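Local coordinates for uncharacterized protein AF_1382 (Archaeoglobus fulgidus DSM 4304, PDB 2QVO) that is of unknown function but has a winged-helix-like fold, consistent with a role in DNA binding, at residues 16-21 against 79-84. Sequence-based numbering, arbitrary orientation.
Sequences EILMTI and KIAQQI
M19 and A81 mark where helix segments 16-21 and 79-84 meet, with their CA atoms 6.3 Å apart. The segment axes approach to 9.8 Å and cross nearly perpendicularly, at -105°. The contact is small and apolar. L18 points toward 79-84. Its CG lies anti to the backbone N (chi1 -176°), which carries the branch out to A81 CB, 4.3 Å from CG. The CD2 methyl does most of the touching: it meets I84 CD1 at 3.7 Å and I80 CG2 at 4.0 Å. The L18 and I80 side chains cross at about a right angle. M19 has a folded chain, bent at both chi2 and chi3. Its sulfur, SD, lies 4.0 Å from A81 CB and equally near I84 CG2. The terminal methyl CE packs against the backbone, 3.4 Å from A81 O. The small A81 side chain thus touches both L18 and M19, while I84 touches them with different branches. I17 and I21 both pack on I36 of helix 33-39 and on I51 of helix 44-56. Helix 12-26 therefore sits between those helices and the C-terminal helix 75-90, which follows strand 68-73. Around the contact, M59 touches L18 and I80, and L15 and Y22 of helix 12-26 extend the packing to I84 and A81.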
loop_
_atom_site.group_PDB
_atom_site.type_symbol
_atom_site.label_atom_id
_atom_site.label_comp_id
_atom_site.label_asym_id
_atom_site.label_seq_id
_atom_site.Cartn_x
_atom_site.Cartn_y
_atom_site.Cartn_z
ATOM N N GLU A 16 4.345 -3.398 -4.075
ATOM C CA GLU A 16 4.536 -2.010 -4.502
ATOM C C GLU A 16 3.437 -1.108 -3.938
ATOM O O GLU A 16 3.715 0.025 -3.547
ATOM C CB GLU A 16 4.542 -1.881 -6.028
ATOM C CG GLU A 16 5.837 -2.300 -6.714
ATOM C CD GLU A 16 5.681 -2.408 -8.230
ATOM O OE1 GLU A 16 4.812 -1.702 -8.808
ATOM O OE2 GLU A 16 6.426 -3.202 -8.844
ATOM N N ILE A 17 2.204 -1.604 -3.909
ATOM C CA ILE A 17 1.084 -0.843 -3.341
ATOM C C ILE A 17 1.290 -0.604 -1.838
ATOM O O ILE A 17 1.192 0.533 -1.338
ATOM C CB ILE A 17 -0.280 -1.511 -3.676
ATOM C CG1 ILE A 17 -0.516 -1.418 -5.189
ATOM C CG2 ILE A 17 -1.437 -0.835 -2.931
ATOM C CD1 ILE A 17 -1.496 -2.435 -5.743
ATOM N N LEU A 18 1.612 -1.678 -1.122
ATOM C CA LEU A 18 1.843 -1.579 0.306
ATOM C C LEU A 18 2.963 -0.611 0.668
ATOM O O LEU A 18 2.803 0.189 1.599
ATOM C CB LEU A 18 2.176 -2.968 0.878
ATOM C CG LEU A 18 2.348 -2.983 2.397
ATOM C CD1 LEU A 18 1.054 -2.592 3.108
ATOM C CD2 LEU A 18 2.858 -4.381 2.860
ATOM N N MET A 19 4.089 -0.700 -0.040
ATOM C CA MET A 19 5.269 0.090 0.298
ATOM C C MET A 19 5.029 1.533 -0.124
ATOM O O MET A 19 5.502 2.440 0.538
ATOM C CB MET A 19 6.550 -0.479 -0.325
ATOM C CG MET A 19 6.943 -1.892 0.258
ATOM S SD MET A 19 6.778 -2.043 2.038
ATOM C CE MET A 19 8.264 -1.183 2.527
ATOM N N THR A 20 4.258 1.729 -1.196
ATOM C CA THR A 20 3.852 3.100 -1.592
ATOM C C THR A 20 3.051 3.810 -0.508
ATOM O O THR A 20 3.310 4.981 -0.199
ATOM C CB THR A 20 3.053 3.113 -2.931
ATOM O OG1 THR A 20 3.887 2.618 -3.987
ATOM C CG2 THR A 20 2.610 4.537 -3.280
ATOM N N ILE A 21 2.072 3.117 0.071
ATOM C CA ILE A 21 1.289 3.667 1.179
ATOM C C ILE A 21 2.209 3.977 2.356
ATOM O O ILE A 21 2.112 5.036 2.967
ATOM C CB ILE A 21 0.171 2.682 1.625
ATOM C CG1 ILE A 21 -0.757 2.357 0.446
ATOM C CG2 ILE A 21 -0.641 3.232 2.826
ATOM C CD1 ILE A 21 -1.683 1.153 0.704
ATOM N N LYS A 79 3.423 -2.415 10.755
ATOM C CA LYS A 79 4.417 -3.392 11.220
ATOM C C LYS A 79 4.909 -4.268 10.059
ATOM O O LYS A 79 6.108 -4.402 9.826
ATOM C CB LYS A 79 3.802 -4.270 12.303
ATOM C CG LYS A 79 3.736 -3.655 13.704
ATOM C CD LYS A 79 2.951 -4.601 14.605
ATOM C CE LYS A 79 3.168 -4.349 16.077
ATOM N NZ LYS A 79 2.460 -5.398 16.872
ATOM N N ILE A 80 3.962 -4.830 9.317
ATOM C CA ILE A 80 4.277 -5.634 8.126
ATOM C C ILE A 80 5.143 -4.859 7.123
ATOM O O ILE A 80 6.188 -5.342 6.695
ATOM C CB ILE A 80 2.996 -6.174 7.466
ATOM C CG1 ILE A 80 2.341 -7.225 8.373
ATOM C CG2 ILE A 80 3.290 -6.750 6.049
ATOM C CD1 ILE A 80 0.938 -7.599 7.979
ATOM N N ALA A 81 4.733 -3.640 6.767
ATOM C CA ALA A 81 5.533 -2.839 5.829
ATOM C C ALA A 81 6.954 -2.599 6.310
ATOM O O ALA A 81 7.893 -2.658 5.533
ATOM C CB ALA A 81 4.838 -1.503 5.521
ATOM N N GLN A 82 7.107 -2.296 7.592
ATOM C CA GLN A 82 8.419 -2.052 8.165
ATOM C C GLN A 82 9.342 -3.273 8.053
ATOM O O GLN A 82 10.534 -3.137 7.740
ATOM C CB GLN A 82 8.267 -1.602 9.615
ATOM C CG GLN A 82 7.859 -0.140 9.716
ATOM C CD GLN A 82 7.411 0.285 11.105
ATOM O OE1 GLN A 82 7.201 -0.545 12.003
ATOM N NE2 GLN A 82 7.259 1.589 11.285
ATOM N N GLN A 83 8.769 -4.453 8.273
ATOM C CA GLN A 83 9.506 -5.718 8.181
ATOM C C GLN A 83 9.873 -6.043 6.731
ATOM O O GLN A 83 10.975 -6.509 6.456
ATOM C CB GLN A 83 8.702 -6.859 8.804
ATOM C CG GLN A 83 8.459 -6.746 10.314
ATOM C CD GLN A 83 9.650 -7.185 11.155
ATOM O OE1 GLN A 83 10.242 -8.248 10.928
ATOM N NE2 GLN A 83 10.008 -6.364 12.137
ATOM N N ILE A 84 8.968 -5.757 5.798
ATOM C CA ILE A 84 9.267 -5.931 4.379
ATOM C C ILE A 84 10.404 -4.993 3.925
ATOM O O ILE A 84 11.299 -5.391 3.172
ATOM C CB ILE A 84 8.013 -5.755 3.504
ATOM C CG1 ILE A 84 7.038 -6.919 3.739
ATOM C CG2 ILE A 84 8.415 -5.655 2.036
ATOM C CD1 ILE A 84 5.680 -6.782 3.049
#